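Local coordinates for salicylic acid-binding protein 2 (Nicotiana tabacum, PDB 1XKL) that hydrolyses methyl salicylate to salicylic acid and methanol, releasing the active hormone for systemic acquired resistance in plants, at residues A105-D110 against S116-Q121; M183-L186 against K190-T193; E120-R125 against K211-E216. One frame throughout, in Å; residues are numbered along the deposited sequence.

Contact 1. Residues A105-D110 against S116-Q121. With STH (2-amino-4H-1,3-benzoxathiin-4-ol), chain E.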
loop_
_atom_site.group_PDB
_atom_site.type_symbol
_atom_site.label_atom_id
_atom_site.label_comp_id
_atom_site.label_asym_id
_atom_site.label_seq_id
_atom_site.Cartn_x
_atom_site.Cartn_y
_atom_site.Cartn_z
ATOM N N ALA A 105 -2.709 37.591 14.191
ATOM C CA ALA A 105 -3.937 36.825 14.039
ATOM C C ALA A 105 -3.782 35.538 14.846
ATOM O O ALA A 105 -4.059 34.444 14.365
ATOM C CB ALA A 105 -4.180 36.507 12.573
ATOM N N ALA A 106 -3.329 35.704 16.080
ATOM C CA ALA A 106 -3.073 34.608 16.987
ATOM C C ALA A 106 -4.061 34.495 18.137
ATOM O O ALA A 106 -5.012 35.282 18.266
ATOM C CB ALA A 106 -1.672 34.762 17.562
ATOM N N PHE A 107 -3.823 33.482 18.963
ATOM C CA PHE A 107 -4.611 33.266 20.161
ATOM C C PHE A 107 -3.725 33.883 21.224
ATOM O O PHE A 107 -2.585 33.462 21.411
ATOM C CB PHE A 107 -4.803 31.775 20.442
ATOM C CG PHE A 107 -5.809 31.116 19.549
ATOM C CD1 PHE A 107 -5.447 30.015 18.775
ATOM C CD2 PHE A 107 -7.121 31.585 19.487
ATOM C CE1 PHE A 107 -6.376 29.389 17.953
ATOM C CE2 PHE A 107 -8.062 30.965 18.667
ATOM C CZ PHE A 107 -7.690 29.863 17.896
HETATM N N MSE A 108 -4.241 34.900 21.900
HETATM C CA MSE A 108 -3.493 35.590 22.938
HETATM C C MSE A 108 -4.132 35.311 24.292
HETATM O O MSE A 108 -5.246 35.762 24.559
HETATM C CB MSE A 108 -3.498 37.094 22.641
HETATM C CG MSE A 108 -2.671 37.929 23.590
HETATM SE SE MSE A 108 -2.753 39.773 23.078
HETATM C CE MSE A 108 -4.659 40.031 23.338
ATOM N N PRO A 109 -3.431 34.572 25.164
ATOM C CA PRO A 109 -3.912 34.211 26.502
ATOM C C PRO A 109 -3.816 35.357 27.498
ATOM O O PRO A 109 -3.366 36.451 27.160
ATOM C CB PRO A 109 -2.978 33.070 26.928
ATOM C CG PRO A 109 -2.021 32.865 25.756
ATOM C CD PRO A 109 -2.037 34.140 24.991
ATOM N N ASP A 110 -4.248 35.081 28.726
ATOM C CA ASP A 110 -4.159 36.032 29.826
ATOM C C ASP A 110 -3.740 35.251 31.065
ATOM O O ASP A 110 -3.435 34.056 30.975
ATOM C CB ASP A 110 -5.481 36.808 30.044
ATOM C CG ASP A 110 -6.644 35.943 30.549
ATOM O OD1 ASP A 110 -7.770 36.477 30.566
ATOM O OD2 ASP A 110 -6.467 34.772 30.934
ATOM N N SER A 116 -6.889 27.721 28.831
ATOM C CA SER A 116 -7.647 27.387 27.628
ATOM C C SER A 116 -8.720 28.428 27.309
ATOM O O SER A 116 -9.408 28.325 26.297
ATOM C CB SER A 116 -8.295 26.004 27.773
ATOM O OG SER A 116 -9.248 25.975 28.826
ATOM N N PHE A 117 -8.845 29.448 28.155
ATOM C CA PHE A 117 -9.853 30.491 27.956
ATOM C C PHE A 117 -10.061 30.951 26.512
ATOM O O PHE A 117 -11.163 30.805 25.970
ATOM C CB PHE A 117 -9.534 31.706 28.834
ATOM C CG PHE A 117 -10.594 32.783 28.802
ATOM C CD1 PHE A 117 -11.920 32.489 29.110
ATOM C CD2 PHE A 117 -10.257 34.095 28.491
ATOM C CE1 PHE A 117 -12.893 33.488 29.112
ATOM C CE2 PHE A 117 -11.223 35.102 28.489
ATOM C CZ PHE A 117 -12.542 34.795 28.800
ATOM N N VAL A 118 -9.028 31.506 25.872
ATOM C CA VAL A 118 -9.209 31.991 24.503
ATOM C C VAL A 118 -9.566 30.899 23.508
ATOM O O VAL A 118 -10.267 31.158 22.533
ATOM C CB VAL A 118 -7.970 32.787 23.989
ATOM C CG1 VAL A 118 -7.708 33.959 24.915
ATOM C CG2 VAL A 118 -6.733 31.888 23.885
ATOM N N LEU A 119 -9.104 29.676 23.755
ATOM C CA LEU A 119 -9.421 28.573 22.856
ATOM C C LEU A 119 -10.884 28.185 23.029
ATOM O O LEU A 119 -11.575 27.886 22.054
ATOM C CB LEU A 119 -8.500 27.379 23.137
ATOM C CG LEU A 119 -7.015 27.622 22.830
ATOM C CD1 LEU A 119 -6.224 26.332 22.997
ATOM C CD2 LEU A 119 -6.879 28.133 21.396
ATOM N N GLU A 120 -11.353 28.215 24.275
ATOM C CA GLU A 120 -12.747 27.888 24.593
ATOM C C GLU A 120 -13.668 28.946 24.007
ATOM O O GLU A 120 -14.703 28.629 23.426
ATOM C CB GLU A 120 -12.934 27.805 26.114
ATOM C CG GLU A 120 -12.358 26.533 26.722
ATOM C CD GLU A 120 -12.318 26.559 28.243
ATOM O OE1 GLU A 120 -12.168 25.477 28.843
ATOM O OE2 GLU A 120 -12.425 27.653 28.835
ATOM N N GLN A 121 -13.284 30.210 24.150
ATOM C CA GLN A 121 -14.092 31.288 23.609
ATOM C C GLN A 121 -14.148 31.174 22.090
ATOM O O GLN A 121 -15.229 31.222 21.497
ATOM C CB GLN A 121 -13.519 32.638 24.041
ATOM C CG GLN A 121 -13.706 32.915 25.530
ATOM C CD GLN A 121 -15.176 32.977 25.918
ATOM O OE1 GLN A 121 -15.926 33.815 25.417
ATOM N NE2 GLN A 121 -15.596 32.083 26.808
HETATM C C8 STH E . -4.665 27.325 15.009
HETATM O O8 STH E . -4.692 26.786 16.258
HETATM C C1 STH E . -5.916 27.670 14.275
HETATM C C2 STH E . -5.829 28.250 12.911
HETATM C C3 STH E . -7.027 28.577 12.213
HETATM C C4 STH E . -8.302 28.326 12.808
HETATM C C5 STH E . -8.396 27.761 14.117
HETATM C C6 STH E . -7.227 27.427 14.833
HETATM C C7 STH E . -3.415 28.522 13.104
HETATM O O2 STH E . -4.580 28.519 12.295
HETATM N N7 STH E . -2.335 28.212 12.290
HETATM S S7 STH E . -3.419 27.581 14.415
#
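In this alpha/beta hydrolase the wall of the ligand pocket is built partly by Phe107, on the loop that leaves the central strand 98-104, packed against Leu119 and Val118 of helix 117-124. Leu119 lays its CD2 methyl over one face of the Phe107 ring, a CH-pi contact 3.6 Å from the centroid and only 13° off the ring normal. At the rim of the same ring, near its plane, the bound benzoxathiin ligand brings its O8 to 3.5 Å from Phe107 CE1. Val118 splits its two methyls: its chi1 of -58° turns CG1 to Met108 O, 3.1 Å away, and leaves CG2 to pack on Phe107 CB at 3.9 Å. Further along, Asp110 OD1 approaches Phe117 CD2 with the carboxylate almost parallel to the ring; OD1 is hydrogen-bonded to ND1 of His113, whose ring stacks on Phe117. Tyr122 meets the Phe107 ring edge-to-face, and Met85 of helix 83-93 also touches Phe107. No hydrogen bond crosses between 105-110 and 116-121, and Met108 O, buried here under a methyl, finds no polar partner in the model. Across the two segments the contact is therefore van der Waals packing, with Leu119 one of several groups bearing on the Phe107 ring beside the ligand.

Contact 2. Residues M183-L186 against K190-T193; sequences MEDL and KYFT
The Tyr191 ring meets the helix through its edge, with Asp185 OD2 and Leu186 CD2 both lying near the ring plane. The neighbouring Phe192 ring carries Tyr191 CB over the centre of one face, 3.6 Å above its plane, so these two adjacent aromatic residues pack on each other as well. Tyr191 joins helix 183-188 to the loop that follows it on the way to strand 202-207 of the central sheet in this alpha/beta hydrolase. The polar part is one bond: Tyr191 OH donates to Asp185 OD2 at 2.7 Å, arriving at the syn lone pair, on the side of the other carboxylate oxygen. Carboxylate and ring are steeply inclined, their planes 67° apart. Asp185 reaches the hydroxyl because its CG stands anti to the backbone N (chi1 172°), which carries the carboxylate out beside the helix. A second donor, the backbone N of Leu55 at the start of helix 55-67, binds the same OD2; one O-H and one N-H on the same oxygen of a buried side chain would be expected to favour the charged carboxylate. The aspartate thus also links helix 183-188 to the start of helix 55-67, whose Tyr56 touches Tyr191. Phe192 turns to other neighbours, among them Pro109 and Met85, and Ser115 OG hydrogen-bonds the backbone N of Tyr191. Beside the hydroxyl bond, Leu186 crosses the tyrosine at about a right angle and sets its CD2 methyl 3.6 Å from Tyr191 CE2.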
loop_
_atom_site.group_PDB
_atom_site.type_symbol
_atom_site.label_atom_id
_atom_site.label_comp_id
_atom_site.label_asym_id
_atom_site.label_seq_id
_atom_site.Cartn_x
_atom_site.Cartn_y
_atom_site.Cartn_z
HETATM N N MSE A 183 -6.349 21.360 24.311
HETATM C CA MSE A 183 -7.453 21.770 25.176
HETATM C C MSE A 183 -7.363 21.100 26.541
HETATM O O MSE A 183 -7.410 21.767 27.574
HETATM C CB MSE A 183 -8.791 21.389 24.537
HETATM C CG MSE A 183 -9.033 21.952 23.149
HETATM SE SE MSE A 183 -9.468 23.826 23.154
HETATM C CE MSE A 183 -11.383 23.685 23.337
ATOM N N GLU A 184 -7.238 19.775 26.536
ATOM C CA GLU A 184 -7.155 19.000 27.770
ATOM C C GLU A 184 -6.113 19.552 28.735
ATOM O O GLU A 184 -6.434 19.906 29.868
ATOM C CB GLU A 184 -6.830 17.535 27.457
ATOM C CG GLU A 184 -6.763 16.654 28.694
ATOM C CD GLU A 184 -8.097 16.568 29.419
ATOM O OE1 GLU A 184 -8.103 16.228 30.623
ATOM O OE2 GLU A 184 -9.139 16.844 28.784
ATOM N N ASP A 185 -4.867 19.619 28.283
ATOM C CA ASP A 185 -3.778 20.133 29.106
ATOM C C ASP A 185 -4.042 21.564 29.570
ATOM O O ASP A 185 -3.863 21.890 30.743
ATOM C CB ASP A 185 -2.460 20.093 28.324
ATOM C CG ASP A 185 -1.327 20.794 29.050
ATOM O OD1 ASP A 185 -1.039 20.428 30.205
ATOM O OD2 ASP A 185 -0.719 21.713 28.462
ATOM N N LEU A 186 -4.481 22.409 28.647
ATOM C CA LEU A 186 -4.736 23.811 28.956
ATOM C C LEU A 186 -5.896 24.083 29.915
ATOM O O LEU A 186 -5.973 25.159 30.506
ATOM C CB LEU A 186 -4.943 24.599 27.657
ATOM C CG LEU A 186 -3.700 24.698 26.765
ATOM C CD1 LEU A 186 -4.043 25.400 25.465
ATOM C CD2 LEU A 186 -2.604 25.458 27.507
ATOM N N LYS A 190 -2.360 25.635 34.762
ATOM C CA LYS A 190 -2.271 27.091 34.794
ATOM C C LYS A 190 -0.830 27.458 34.463
ATOM O O LYS A 190 0.095 27.128 35.211
ATOM C CB LYS A 190 -2.639 27.622 36.177
ATOM C CG LYS A 190 -2.905 29.120 36.220
ATOM C CD LYS A 190 -4.118 29.483 35.374
ATOM C CE LYS A 190 -4.441 30.962 35.506
ATOM N NZ LYS A 190 -3.244 31.774 35.136
ATOM N N TYR A 191 -0.643 28.160 33.350
ATOM C CA TYR A 191 0.692 28.521 32.893
ATOM C C TYR A 191 1.177 29.955 33.092
ATOM O O TYR A 191 2.257 30.193 33.635
ATOM C CB TYR A 191 0.807 28.199 31.403
ATOM C CG TYR A 191 0.918 26.734 31.055
ATOM C CD1 TYR A 191 2.054 26.001 31.395
ATOM C CD2 TYR A 191 -0.073 26.101 30.308
ATOM C CE1 TYR A 191 2.204 24.672 30.988
ATOM C CE2 TYR A 191 0.066 24.775 29.897
ATOM C CZ TYR A 191 1.207 24.069 30.234
ATOM O OH TYR A 191 1.359 22.778 29.781
ATOM N N PHE A 192 0.372 30.899 32.631
ATOM C CA PHE A 192 0.722 32.310 32.657
ATOM C C PHE A 192 0.285 33.096 33.883
ATOM O O PHE A 192 -0.799 32.876 34.416
ATOM C CB PHE A 192 0.134 32.947 31.405
ATOM C CG PHE A 192 0.015 31.989 30.259
ATOM C CD1 PHE A 192 1.159 31.481 29.646
ATOM C CD2 PHE A 192 -1.230 31.586 29.797
ATOM C CE1 PHE A 192 1.066 30.574 28.597
ATOM C CE2 PHE A 192 -1.340 30.677 28.747
ATOM C CZ PHE A 192 -0.185 30.174 28.139
ATOM N N THR A 193 1.138 34.020 34.314
ATOM C CA THR A 193 0.845 34.865 35.464
ATOM C C THR A 193 1.087 36.322 35.075
ATOM O O THR A 193 1.847 36.609 34.151
ATOM C CB THR A 193 1.739 34.515 36.667
ATOM O OG1 THR A 193 3.092 34.877 36.377
ATOM C CG2 THR A 193 1.671 33.019 36.963
#

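Contact 3. Residues E120-R125 against K211-E216. With STH (2-amino-4H-1,3-benzoxathiin-4-ol), chain E.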
loop_
_atom_site.group_PDB
_atom_site.type_symbol
_atom_site.label_atom_id
_atom_site.label_comp_id
_atom_site.label_asym_id
_atom_site.label_seq_id
_atom_site.Cartn_x
_atom_site.Cartn_y
_atom_site.Cartn_z
ATOM N N GLU A 120 -11.353 28.215 24.275
ATOM C CA GLU A 120 -12.747 27.888 24.593
ATOM C C GLU A 120 -13.668 28.946 24.007
ATOM O O GLU A 120 -14.703 28.629 23.426
ATOM C CB GLU A 120 -12.934 27.805 26.114
ATOM C CG GLU A 120 -12.358 26.533 26.722
ATOM C CD GLU A 120 -12.318 26.559 28.243
ATOM O OE1 GLU A 120 -12.168 25.477 28.843
ATOM O OE2 GLU A 120 -12.425 27.653 28.835
ATOM N N GLN A 121 -13.284 30.210 24.150
ATOM C CA GLN A 121 -14.092 31.288 23.609
ATOM C C GLN A 121 -14.148 31.174 22.090
ATOM O O GLN A 121 -15.229 31.222 21.497
ATOM C CB GLN A 121 -13.519 32.638 24.041
ATOM C CG GLN A 121 -13.706 32.915 25.530
ATOM C CD GLN A 121 -15.176 32.977 25.918
ATOM O OE1 GLN A 121 -15.926 33.815 25.417
ATOM N NE2 GLN A 121 -15.596 32.083 26.808
ATOM N N TYR A 122 -12.986 31.010 21.457
ATOM C CA TYR A 122 -12.927 30.869 20.000
ATOM C C TYR A 122 -13.950 29.838 19.516
ATOM O O TYR A 122 -14.742 30.109 18.619
ATOM C CB TYR A 122 -11.525 30.425 19.564
ATOM C CG TYR A 122 -11.452 30.038 18.105
ATOM C CD1 TYR A 122 -11.443 31.009 17.108
ATOM C CD2 TYR A 122 -11.465 28.699 17.720
ATOM C CE1 TYR A 122 -11.456 30.659 15.764
ATOM C CE2 TYR A 122 -11.480 28.334 16.381
ATOM C CZ TYR A 122 -11.479 29.319 15.406
ATOM O OH TYR A 122 -11.531 28.964 14.078
ATOM N N ASN A 123 -13.917 28.653 20.115
ATOM C CA ASN A 123 -14.823 27.579 19.737
ATOM C C ASN A 123 -16.286 27.904 19.983
ATOM O O ASN A 123 -17.154 27.460 19.233
ATOM C CB ASN A 123 -14.457 26.300 20.482
ATOM C CG ASN A 123 -13.121 25.742 20.046
ATOM O OD1 ASN A 123 -12.914 25.442 18.868
ATOM N ND2 ASN A 123 -12.203 25.598 20.994
ATOM N N GLU A 124 -16.559 28.673 21.032
ATOM C CA GLU A 124 -17.932 29.039 21.361
ATOM C C GLU A 124 -18.518 30.010 20.355
ATOM O O GLU A 124 -19.736 30.117 20.233
ATOM C CB GLU A 124 -17.998 29.628 22.768
ATOM C CG GLU A 124 -18.025 28.563 23.849
ATOM C CD GLU A 124 -17.737 29.115 25.223
ATOM O OE1 GLU A 124 -18.401 30.095 25.630
ATOM O OE2 GLU A 124 -16.847 28.563 25.903
ATOM N N ARG A 125 -17.668 30.738 19.639
ATOM C CA ARG A 125 -18.201 31.647 18.636
ATOM C C ARG A 125 -17.740 31.244 17.248
ATOM O O ARG A 125 -17.622 32.082 16.359
ATOM C CB ARG A 125 -17.829 33.107 18.930
ATOM C CG ARG A 125 -16.395 33.358 19.274
ATOM C CD ARG A 125 -16.277 33.791 20.723
ATOM N NE ARG A 125 -17.063 34.980 21.017
ATOM C CZ ARG A 125 -17.080 35.583 22.202
ATOM N NH1 ARG A 125 -16.347 35.093 23.190
ATOM N NH2 ARG A 125 -17.834 36.672 22.402
ATOM N N LYS A 211 -10.366 34.390 7.796
ATOM C CA LYS A 211 -11.550 33.541 7.870
ATOM C C LYS A 211 -11.340 32.356 8.815
ATOM O O LYS A 211 -12.284 31.626 9.107
ATOM C CB LYS A 211 -11.931 32.986 6.495
ATOM C CG LYS A 211 -12.691 33.931 5.580
ATOM C CD LYS A 211 -13.457 33.099 4.565
ATOM C CE LYS A 211 -14.302 33.957 3.649
ATOM N NZ LYS A 211 -13.451 34.775 2.728
ATOM N N GLY A 212 -10.111 32.146 9.275
ATOM C CA GLY A 212 -9.857 31.032 10.177
ATOM C C GLY A 212 -10.198 31.458 11.588
ATOM O O GLY A 212 -10.965 30.810 12.310
ATOM N N ILE A 213 -9.585 32.568 11.968
ATOM C CA ILE A 213 -9.784 33.213 13.252
ATOM C C ILE A 213 -10.273 34.580 12.783
ATOM O O ILE A 213 -9.483 35.499 12.575
ATOM C CB ILE A 213 -8.465 33.375 14.022
ATOM C CG1 ILE A 213 -7.820 32.004 14.256
ATOM C CG2 ILE A 213 -8.721 34.083 15.335
ATOM C CD1 ILE A 213 -6.601 32.048 15.173
ATOM N N PRO A 214 -11.589 34.712 12.578
ATOM C CA PRO A 214 -12.222 35.953 12.116
ATOM C C PRO A 214 -11.835 37.216 12.876
ATOM O O PRO A 214 -11.487 37.165 14.055
ATOM C CB PRO A 214 -13.718 35.630 12.181
ATOM C CG PRO A 214 -13.804 34.492 13.166
ATOM C CD PRO A 214 -12.594 33.676 12.858
ATOM N N GLU A 215 -11.875 38.345 12.170
ATOM C CA GLU A 215 -11.519 39.648 12.731
ATOM C C GLU A 215 -12.241 39.919 14.033
ATOM O O GLU A 215 -11.652 40.419 14.997
ATOM C CB GLU A 215 -11.862 40.769 11.749
ATOM C CG GLU A 215 -11.455 42.140 12.267
ATOM C CD GLU A 215 -11.792 43.267 11.310
ATOM O OE1 GLU A 215 -11.302 44.393 11.535
ATOM O OE2 GLU A 215 -12.542 43.035 10.341
ATOM N N GLU A 216 -13.528 39.593 14.049
ATOM C CA GLU A 216 -14.340 39.821 15.234
ATOM C C GLU A 216 -13.739 39.187 16.478
ATOM O O GLU A 216 -13.690 39.822 17.535
ATOM C CB GLU A 216 -15.774 39.316 15.014
ATOM C CG GLU A 216 -15.892 37.939 14.362
ATOM C CD GLU A 216 -16.047 38.010 12.842
ATOM O OE1 GLU A 216 -15.186 38.644 12.182
ATOM O OE2 GLU A 216 -17.029 37.430 12.310
HETATM C C8 STH E . -4.665 27.325 15.009
HETATM O O8 STH E . -4.692 26.786 16.258
HETATM C C1 STH E . -5.916 27.670 14.275
HETATM C C2 STH E . -5.829 28.250 12.911
HETATM C C3 STH E . -7.027 28.577 12.213
HETATM C C4 STH E . -8.302 28.326 12.808
HETATM C C5 STH E . -8.396 27.761 14.117
HETATM C C6 STH E . -7.227 27.427 14.833
HETATM C C7 STH E . -3.415 28.522 13.104
HETATM O O2 STH E . -4.580 28.519 12.295
HETATM N N7 STH E . -2.335 28.212 12.290
HETATM S S7 STH E . -3.419 27.581 14.415
#
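Tyr122 OH donates to Gly212 O over 2.6 Å, a short bond from helix 117-124 to the loop ahead of helix 215-225. The C=O...O angle is 154° and the hydroxyl lies 26° out of the carbonyl plane, while the carbonyl oxygen itself sits at the edge of the tyrosine ring. With CG anti to the backbone N (chi1 170°), the ring extends from the helix toward the loop. Its CE1 comes to 4.0 Å from Ile213 CA, obliquely to the ring, and Pro214 CD lies at the ring edge, 4.3 Å from Tyr122 CE1. This is the ligand pocket of the alpha/beta hydrolase, just past the charge-relay Asp210, whose OD1 accepts hydrogen bonds from the backbone N of both Gly212 and Ile213. The benzo ring of the bound ligand comes close to Tyr122, Gly212 and Ile213, three of the residues lining the pocket. Its C5 is 3.4 Å from Tyr122 OH, and its C4 lies 4.0 Å from Ile213 CG1. Ile213 also touches the charge-relay His238. Pro214 occupies the N-cap position of helix 215-225, and further along that helix Trp220 takes the Arg125 guanidinium in a cation-pi contact.

In the fold
Contacts 1 and 3 share helix 117-124 and both border the bound ligand: the first sets that helix against the loop after strand 98-104, the second against the loop before helix 215-225. They meet where Phe107 CZ packs on Ile213 CD1 at 3.7 Å. Contact 2 is local, between a helix and the loop just after it, and stands back from the ligand, yet all three are largely buried. It touches contact 1 through Leu186 on Leu119 and Phe192 on Pro109. Chemistry differs too: contact 1 has no hydrogen bond across its segments and is mostly apolar, whereas tyrosine hydroxyls serve contacts 2 and 3, given to a carboxylate in one and a backbone carbonyl in the other.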